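Local coordinates for putative periplasmic protein (Wolinella succinogenes, PDB 3KN3) that binds glutathione and is probably the periplasmic substrate-binding component of an ABC-type uptake system, possibly for tungstate, at residues A[9-12]-A[13-17]; A[39-43]-A[44-48]; A[60-63]-A[64-67]. All coordinates share one frame; numbering follows the deposited sequence.

Overall arrangement
From the N terminus, strand 6-12 turns straight into helix 13-18 at contact 1. The chain then passes through helix 20-32, returns along strand 35-41 and enters helix 43-51 at contact 2. After strand 57-60 it turns once more, into helix 63-72, at contact 3. Each contact closes a short strand-to-helix turn, and the three follow in series without nesting or crossing. Strand 6-12 pairs in parallel with both 35-41 and 57-60, which brings the three turns to the same end of one sheet. T13 N lies 2.9 Å from V41 O, joining contacts 1 and 2, while A46 and L47 of contact 2 pack on V60 of contact 3. T12, T43 and H61 all belong to the glutathione site.

Contact 1: residues A[9-12]-A[13-17]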
HETATM    1  N   MSE A   9     -10.804   5.184 -15.467  1.00 26.56           N
HETATM    2  CA  MSE A   9      -9.638   4.805 -14.697  1.00 27.49           C
HETATM    3  C   MSE A   9      -9.333   3.319 -14.777  1.00 32.06           C
HETATM    4  O   MSE A   9     -10.226   2.482 -14.670  1.00 31.63           O
HETATM    5  CB  MSE A   9      -9.856   5.198 -13.246  1.00 24.35           C
HETATM    6  CG  MSE A   9      -9.016   4.431 -12.241  1.00 32.29           C
HETATM    7 SE   MSE A   9      -9.233   5.126 -10.405  1.00 77.53          SE
HETATM    8  CE  MSE A   9      -9.941   6.914 -10.861  1.00 38.08           C
ATOM      9  N   ALA A  10      -8.061   3.004 -14.964  1.00 26.02           N
ATOM     10  CA  ALA A  10      -7.605   1.636 -14.841  1.00 28.07           C
ATOM     11  C   ALA A  10      -6.907   1.496 -13.499  1.00 32.37           C
ATOM     12  O   ALA A  10      -5.930   2.194 -13.227  1.00 34.09           O
ATOM     13  CB  ALA A  10      -6.666   1.275 -15.976  1.00 26.73           C
ATOM     14  N   THR A  11      -7.416   0.607 -12.653  1.00 25.68           N
ATOM     15  CA  THR A  11      -6.775   0.345 -11.382  1.00 29.16           C
ATOM     16  C   THR A  11      -6.502  -1.143 -11.162  1.00 30.44           C
ATOM     17  O   THR A  11      -6.684  -1.985 -12.050  1.00 30.76           O
ATOM     18  CB  THR A  11      -7.576   0.885 -10.181  1.00 27.74           C
ATOM     19  OG1 THR A  11      -6.762   0.795  -9.010  1.00 34.39           O
ATOM     20  CG2 THR A  11      -8.846   0.058  -9.950  1.00 22.36           C
ATOM     21  N   THR A  12      -6.073  -1.451  -9.952  1.00 30.63           N
ATOM     22  CA  THR A  12      -5.592  -2.776  -9.617  1.00 37.14           C
ATOM     23  C   THR A  12      -6.564  -3.498  -8.702  1.00 34.56           C
ATOM     24  O   THR A  12      -7.204  -2.899  -7.838  1.00 36.48           O
ATOM     25  CB  THR A  12      -4.236  -2.670  -8.933  1.00 40.93           C
ATOM     26  OG1 THR A  12      -3.271  -3.393  -9.700  1.00 53.24           O
ATOM     27  CG2 THR A  12      -4.310  -3.199  -7.516  1.00 27.85           C
ATOM     28  N   THR A  13      -6.675  -4.798  -8.893  1.00 38.51           N
ATOM     29  CA  THR A  13      -7.620  -5.582  -8.115  1.00 42.60           C
ATOM     30  C   THR A  13      -7.392  -5.454  -6.594  1.00 41.03           C
ATOM     31  O   THR A  13      -8.341  -5.322  -5.819  1.00 38.79           O
ATOM     32  CB  THR A  13      -7.647  -7.051  -8.602  1.00 48.28           C
ATOM     33  OG1 THR A  13      -8.518  -7.814  -7.768  1.00 49.64           O
ATOM     34  CG2 THR A  13      -6.249  -7.652  -8.587  1.00 54.65           C
ATOM     35  N   SER A  14      -6.140  -5.446  -6.161  1.00 41.71           N
ATOM     36  CA  SER A  14      -5.889  -5.250  -4.741  1.00 46.14           C
ATOM     37  C   SER A  14      -6.243  -3.827  -4.274  1.00 47.06           C
ATOM     38  O   SER A  14      -6.730  -3.645  -3.158  1.00 45.06           O
ATOM     39  CB  SER A  14      -4.456  -5.644  -4.363  1.00 45.55           C
ATOM     40  OG  SER A  14      -3.503  -4.906  -5.099  1.00 51.19           O
ATOM     41  N   THR A  15      -6.023  -2.825  -5.127  1.00 45.85           N
ATOM     42  CA  THR A  15      -6.383  -1.445  -4.773  1.00 39.76           C
ATOM     43  C   THR A  15      -7.893  -1.322  -4.606  1.00 34.46           C
ATOM     44  O   THR A  15      -8.390  -0.750  -3.637  1.00 32.11           O
ATOM     45  CB  THR A  15      -5.931  -0.420  -5.831  1.00 37.45           C
ATOM     46  OG1 THR A  15      -4.517  -0.492  -6.008  1.00 34.24           O
ATOM     47  CG2 THR A  15      -6.293   0.978  -5.395  1.00 35.97           C
ATOM     48  N   ASP A  16      -8.620  -1.875  -5.566  1.00 33.52           N
ATOM     49  CA  ASP A  16     -10.069  -1.863  -5.528  1.00 34.32           C
ATOM     50  C   ASP A  16     -10.605  -2.428  -4.218  1.00 43.59           C
ATOM     51  O   ASP A  16     -11.591  -1.921  -3.682  1.00 43.70           O
ATOM     52  CB  ASP A  16     -10.624  -2.659  -6.693  1.00 36.11           C
ATOM     53  CG  ASP A  16     -12.132  -2.591  -6.766  1.00 48.69           C
ATOM     54  OD1 ASP A  16     -12.703  -1.568  -6.316  1.00 54.61           O
ATOM     55  OD2 ASP A  16     -12.744  -3.557  -7.268  1.00 50.94           O
ATOM     56  N   ASN A  17      -9.939  -3.464  -3.701  1.00 47.35           N
ATOM     57  CA  ASN A  17     -10.397  -4.185  -2.508  1.00 48.63           C
ATOM     58  C   ASN A  17     -10.236  -3.457  -1.193  1.00 42.08           C
ATOM     59  O   ASN A  17     -10.885  -3.797  -0.211  1.00 41.26           O
ATOM     60  CB  ASN A  17      -9.717  -5.541  -2.413  1.00 53.74           C
ATOM     61  CG  ASN A  17     -10.184  -6.469  -3.476  1.00 61.84           C
ATOM     62  OD1 ASN A  17     -11.251  -6.263  -4.066  1.00 62.83           O
ATOM     63  ND2 ASN A  17      -9.391  -7.493  -3.755  1.00 65.35           N
TER
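The T12 carbonyl receives the amide of D16 and closes the first turn of helix 13-18. D16 N to T12 O measures 2.9 Å, and the bond is nearly straight, 172° at the hydrogen, with the donor lying almost along the C=O axis. D16 CB also rests against this oxygen, D16 CB to T12 O being 3.6 Å. The D16 carboxylate then leads off: its CG swings opposite the backbone N (chi1 -175°), and OD1 takes the indole N-H of W38 on the adjacent strand. The T11 hydroxyl has its polar partner outside the turn as well, the carbonyl of F59.

This is the tight strand-to-helix junction of a periplasmic binding protein, where the end of strand 6-12 reaches the ligand site, probably in the cleft between the lobes; segment 13-17 leaves at about a right angle to 9-12. T12 is one of the residues that bind glutathione, and a glycerol sits close to S14.

Packing fills the inside of the bend. T11 and T15 cross at a slant, T11 OG1 lying 3.5 Å from T15 CB and about as near to T15 CG2. T15 also touches F59 and H61. As modelled, the methyl of T12 lies against the first turn, T12 CG2 being 3.1 Å from S14 OG and also 3.1 Å from T15 OG1; with such short approaches and a nearly eclipsed chi1 of -121°, its placement is doubtful. Although T12 holds the N-cap position, its side chain as modelled makes no capping bond. T12 OG1 faces T43, with which it makes a weak hydrogen bond.

Contact 2: residues A[39-43]-A[44-48]; sequences VAVGT and GNALK
V41 and N45 meet at about a right angle, the valine's CG2 laid against the flank of the asparagine at its root: V41 CG2 is 3.6 Å from N45 CB. With CG1 anti to the carbonyl carbon (chi1 -68°), CG2 falls between the backbone N and the carbonyl carbon, reaches over the start of the helix and also touches A46, V41 CG2 lying 4.1 Å from A46 CB. The amide end of N45 is engaged by a water instead. N45 OD1 accepts a hydrogen bond from this water at 2.7 Å, and the same water accepts the N-H of G42, its oxygen 2.9 Å from G42 N. The side chain thus reaches back to the N-cap residue through solvent, whereas a capping box would do so directly.

T43 and L47 are one turn apart. L47 CG sits 3.4 Å from T43 O, and the methyls T43 CG2 and L47 CD1 come within 4.2 Å. A46 and L47 also pack on V60 of strand 57-60.

Two backbone bonds wind the turn: A46 N to G42 O at 2.8 Å, bent to 147°, and L47 N to T43 O at 3.0 Å, straighter at 170°. It is a helix start with glycine at the N-cap position, at the end of a parallel strand, bringing T43 into the glutathione site of this periplasmic binding protein fold.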
ATOM      1  N   VAL A  39     -11.837   0.221 -13.871  1.00 35.11           N
ATOM      2  CA  VAL A  39     -11.774  -1.199 -14.088  1.00 39.08           C
ATOM      3  C   VAL A  39     -10.568  -1.710 -13.325  1.00 39.49           C
ATOM      4  O   VAL A  39      -9.490  -1.115 -13.395  1.00 35.56           O
ATOM      5  CB  VAL A  39     -11.664  -1.538 -15.568  1.00 37.82           C
ATOM      6  CG1 VAL A  39     -11.811  -3.028 -15.757  1.00 36.38           C
ATOM      7  CG2 VAL A  39     -12.754  -0.823 -16.340  1.00 43.46           C
ATOM      8  N   ALA A  40     -10.768  -2.803 -12.589  1.00 32.16           N
ATOM      9  CA  ALA A  40      -9.743  -3.342 -11.702  1.00 28.89           C
ATOM     10  C   ALA A  40      -9.169  -4.646 -12.253  1.00 30.10           C
ATOM     11  O   ALA A  40      -9.860  -5.653 -12.341  1.00 30.84           O
ATOM     12  CB  ALA A  40     -10.313  -3.553 -10.302  1.00 22.55           C
ATOM     13  N   VAL A  41      -7.901  -4.611 -12.639  1.00 31.20           N
ATOM     14  CA  VAL A  41      -7.255  -5.765 -13.245  1.00 30.94           C
ATOM     15  C   VAL A  41      -5.902  -5.980 -12.597  1.00 34.86           C
ATOM     16  O   VAL A  41      -5.647  -5.479 -11.502  1.00 40.34           O
ATOM     17  CB  VAL A  41      -7.079  -5.596 -14.785  1.00 21.93           C
ATOM     18  CG1 VAL A  41      -8.440  -5.617 -15.504  1.00 19.72           C
ATOM     19  CG2 VAL A  41      -6.289  -4.336 -15.123  1.00 20.15           C
ATOM     20  N   GLY A  42      -5.045  -6.730 -13.275  1.00 34.58           N
ATOM     21  CA  GLY A  42      -3.679  -6.932 -12.830  1.00 31.46           C
ATOM     22  C   GLY A  42      -2.897  -5.641 -12.978  1.00 31.53           C
ATOM     23  O   GLY A  42      -3.314  -4.734 -13.704  1.00 35.37           O
ATOM     24  N   THR A  43      -1.770  -5.553 -12.279  1.00 25.97           N
ATOM     25  CA  THR A  43      -0.933  -4.365 -12.327  1.00 29.68           C
ATOM     26  C   THR A  43      -0.468  -4.096 -13.738  1.00 33.31           C
ATOM     27  O   THR A  43      -0.616  -2.988 -14.247  1.00 34.53           O
ATOM     28  CB  THR A  43       0.320  -4.514 -11.462  1.00 26.68           C
ATOM     29  OG1 THR A  43      -0.051  -4.440 -10.090  1.00 30.04           O
ATOM     30  CG2 THR A  43       1.293  -3.390 -11.766  1.00 31.10           C
ATOM     31  N   GLY A  44       0.122  -5.117 -14.353  1.00 24.97           N
ATOM     32  CA  GLY A  44       0.662  -4.977 -15.686  1.00 28.99           C
ATOM     33  C   GLY A  44      -0.422  -4.527 -16.652  1.00 34.02           C
ATOM     34  O   GLY A  44      -0.219  -3.611 -17.466  1.00 32.16           O
ATOM     35  N   ASN A  45      -1.580  -5.175 -16.554  1.00 31.17           N
ATOM     36  CA  ASN A  45      -2.735  -4.842 -17.394  1.00 30.42           C
ATOM     37  C   ASN A  45      -3.317  -3.443 -17.119  1.00 26.37           C
ATOM     38  O   ASN A  45      -3.804  -2.789 -18.037  1.00 21.86           O
ATOM     39  CB  ASN A  45      -3.818  -5.921 -17.276  1.00 30.17           C
ATOM     40  CG  ASN A  45      -3.468  -7.192 -18.050  1.00 37.43           C
ATOM     41  OD1 ASN A  45      -3.909  -8.278 -17.695  1.00 36.18           O
ATOM     42  ND2 ASN A  45      -2.680  -7.053 -19.118  1.00 35.27           N
ATOM     43  N   ALA A  46      -3.262  -2.992 -15.863  1.00 23.46           N
ATOM     44  CA  ALA A  46      -3.710  -1.643 -15.530  1.00 27.56           C
ATOM     45  C   ALA A  46      -2.832  -0.639 -16.262  1.00 34.77           C
ATOM     46  O   ALA A  46      -3.335   0.286 -16.903  1.00 31.58           O
ATOM     47  CB  ALA A  46      -3.686  -1.392 -14.028  1.00 22.10           C
ATOM     48  N   LEU A  47      -1.518  -0.843 -16.192  1.00 35.42           N
ATOM     49  CA  LEU A  47      -0.593   0.022 -16.915  1.00 28.18           C
ATOM     50  C   LEU A  47      -0.756  -0.112 -18.425  1.00 30.40           C
ATOM     51  O   LEU A  47      -0.749   0.894 -19.146  1.00 33.34           O
ATOM     52  CB  LEU A  47       0.845  -0.255 -16.506  1.00 21.71           C
ATOM     53  CG  LEU A  47       1.058  -0.074 -15.002  1.00 25.37           C
ATOM     54  CD1 LEU A  47       2.450  -0.530 -14.649  1.00 24.83           C
ATOM     55  CD2 LEU A  47       0.827   1.391 -14.555  1.00 25.28           C
ATOM     56  N   LYS A  48      -0.927  -1.344 -18.897  1.00 28.62           N
ATOM     57  CA  LYS A  48      -1.076  -1.580 -20.326  1.00 32.54           C
ATOM     58  C   LYS A  48      -2.307  -0.821 -20.853  1.00 27.19           C
ATOM     59  O   LYS A  48      -2.319  -0.370 -21.990  1.00 23.14           O
ATOM     60  CB  LYS A  48      -1.120  -3.079 -20.646  1.00 36.69           C
ATOM     61  CG  LYS A  48      -0.734  -3.426 -22.081  1.00 47.37           C
ATOM     62  CD  LYS A  48      -0.423  -4.915 -22.251  1.00 60.53           C
ATOM     63  CE  LYS A  48      -1.642  -5.803 -21.953  1.00 69.18           C
ATOM     64  NZ  LYS A  48      -1.432  -7.256 -22.278  1.00 61.52           N
TER
HETATM   65  O   HOH W   1      -5.298  -8.694 -15.376  1.00 28.30           O

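Contact 3: residues A[60-63]-A[64-67]; sequences VHAP and KVEL
Both carboxylate oxygens of E66 are held, and one of them reaches back across the turn to A62. E66 OE2 takes the N-H of A62, with A62 N at 2.9 Å; the donor comes from the anti side and stands 29° out of the carboxylate plane. OE1 is gripped twice from beyond the turn, by R78 in a salt bridge and by the S204 hydroxyl. Three bonds therefore fix the rotation of this largely buried group, and the arginine probably favours its ionised form.

The backbone answers in the other direction: E66 N gives its hydrogen to A62 O at 3.0 Å, nearly straight at 165°. One glutamate thus holds both polar ends of the N-cap residue. It lies one position further along the helix than the acceptor of a classical capping box. P63, with no N-H to offer, takes the first helical position, and its carbonyl oxygen, P63 O, receives L67 N at 3.1 Å. This is the strand-to-helix turn after strand 57-60 in the binding-protein fold, and it carries H61 of the glutathione site, which stacks on Y203 and bonds to N201.

Carbon packing accompanies these bonds. E66 has its CG opposite the carbonyl carbon (chi1 -65°) and is extended beyond it, which runs the aliphatic part of the glutamate back past V60; the two side chains slide by in opposite directions, V60 CG2 being 3.5 Å from E66 CG. On another face of the turn, A62 CB meets V65 CG2 at 3.7 Å. A leucine in place of E66 would probably leave R78 without its charge mate and the A62 N-H without an acceptor, so that the loop before the helix would be held less firmly.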
ATOM      1  N   VAL A  60      -2.307   2.737  -9.271  1.00 30.33           N
ATOM      2  CA  VAL A  60      -1.631   1.496  -8.928  1.00 29.00           C
ATOM      3  C   VAL A  60      -0.814   1.585  -7.642  1.00 34.27           C
ATOM      4  O   VAL A  60      -0.816   2.600  -6.930  1.00 23.63           O
ATOM      5  CB  VAL A  60      -0.719   1.011 -10.084  1.00 32.40           C
ATOM      6  CG1 VAL A  60      -1.552   0.696 -11.338  1.00 32.27           C
ATOM      7  CG2 VAL A  60       0.374   2.052 -10.396  1.00 19.38           C
ATOM      8  N   HIS A  61      -0.100   0.504  -7.362  1.00 37.41           N
ATOM      9  CA  HIS A  61       0.475   0.302  -6.054  1.00 42.00           C
ATOM     10  C   HIS A  61       1.764  -0.472  -6.208  1.00 47.57           C
ATOM     11  O   HIS A  61       1.933  -1.523  -5.599  1.00 54.96           O
ATOM     12  CB  HIS A  61      -0.523  -0.483  -5.204  1.00 46.11           C
ATOM     13  CG  HIS A  61      -0.139  -0.606  -3.761  1.00 53.81           C
ATOM     14  ND1 HIS A  61       0.058  -1.823  -3.148  1.00 52.64           N
ATOM     15  CD2 HIS A  61       0.065   0.338  -2.811  1.00 51.08           C
ATOM     16  CE1 HIS A  61       0.375  -1.627  -1.876  1.00 50.63           C
ATOM     17  NE2 HIS A  61       0.389  -0.326  -1.650  1.00 51.06           N
ATOM     18  N   ALA A  62       2.665   0.035  -7.044  1.00 43.60           N
ATOM     19  CA  ALA A  62       3.954  -0.620  -7.268  1.00 38.40           C
ATOM     20  C   ALA A  62       5.003   0.377  -7.751  1.00 35.49           C
ATOM     21  O   ALA A  62       5.167   0.581  -8.949  1.00 35.25           O
ATOM     22  CB  ALA A  62       3.809  -1.773  -8.262  1.00 32.01           C
ATOM     23  N   PRO A  63       5.718   1.002  -6.812  1.00 42.71           N
ATOM     24  CA  PRO A  63       6.598   2.122  -7.179  1.00 46.20           C
ATOM     25  C   PRO A  63       7.658   1.754  -8.209  1.00 48.78           C
ATOM     26  O   PRO A  63       7.978   2.581  -9.057  1.00 51.73           O
ATOM     27  CB  PRO A  63       7.226   2.532  -5.843  1.00 43.71           C
ATOM     28  CG  PRO A  63       6.207   2.095  -4.813  1.00 44.71           C
ATOM     29  CD  PRO A  63       5.650   0.800  -5.352  1.00 42.55           C
ATOM     30  N   LYS A  64       8.182   0.536  -8.146  1.00 53.93           N
ATOM     31  CA  LYS A  64       9.172   0.083  -9.121  1.00 58.54           C
ATOM     32  C   LYS A  64       8.722   0.422 -10.539  1.00 51.05           C
ATOM     33  O   LYS A  64       9.321   1.269 -11.211  1.00 44.38           O
ATOM     34  CB  LYS A  64       9.405  -1.429  -8.997  1.00 74.07           C
ATOM     35  CG  LYS A  64       9.972  -1.885  -7.643  1.00 84.83           C
ATOM     36  CD  LYS A  64      10.307  -3.387  -7.639  1.00 90.39           C
ATOM     37  CE  LYS A  64      11.094  -3.802  -6.387  1.00 91.98           C
ATOM     38  NZ  LYS A  64      11.585  -5.215  -6.446  1.00 90.72           N
ATOM     39  N   VAL A  65       7.649  -0.234 -10.978  1.00 48.88           N
ATOM     40  CA  VAL A  65       7.162  -0.078 -12.341  1.00 45.97           C
ATOM     41  C   VAL A  65       6.517   1.273 -12.604  1.00 43.68           C
ATOM     42  O   VAL A  65       6.563   1.757 -13.731  1.00 46.35           O
ATOM     43  CB  VAL A  65       6.180  -1.202 -12.744  1.00 50.66           C
ATOM     44  CG1 VAL A  65       6.948  -2.456 -13.144  1.00 50.61           C
ATOM     45  CG2 VAL A  65       5.207  -1.483 -11.623  1.00 50.27           C
ATOM     46  N   GLU A  66       5.915   1.877 -11.581  1.00 37.94           N
ATOM     47  CA  GLU A  66       5.367   3.220 -11.731  1.00 36.86           C
ATOM     48  C   GLU A  66       6.441   4.133 -12.301  1.00 36.61           C
ATOM     49  O   GLU A  66       6.201   4.909 -13.230  1.00 33.03           O
ATOM     50  CB  GLU A  66       4.888   3.771 -10.391  1.00 41.87           C
ATOM     51  CG  GLU A  66       3.722   3.023  -9.781  1.00 46.44           C
ATOM     52  CD  GLU A  66       3.372   3.558  -8.413  1.00 53.41           C
ATOM     53  OE1 GLU A  66       3.815   4.689  -8.117  1.00 56.31           O
ATOM     54  OE2 GLU A  66       2.674   2.860  -7.638  1.00 53.24           O
ATOM     55  N   LEU A  67       7.646   4.014 -11.751  1.00 43.30           N
ATOM     56  CA  LEU A  67       8.763   4.848 -12.185  1.00 50.14           C
ATOM     57  C   LEU A  67       9.215   4.524 -13.618  1.00 45.24           C
ATOM     58  O   LEU A  67       9.477   5.424 -14.407  1.00 44.05           O
ATOM     59  CB  LEU A  67       9.916   4.758 -11.184  1.00 56.28           C
ATOM     60  CG  LEU A  67       9.521   5.111  -9.743  1.00 63.68           C
ATOM     61  CD1 LEU A  67      10.699   5.724  -8.993  1.00 64.85           C
ATOM     62  CD2 LEU A  67       8.317   6.058  -9.684  1.00 65.07           C
TER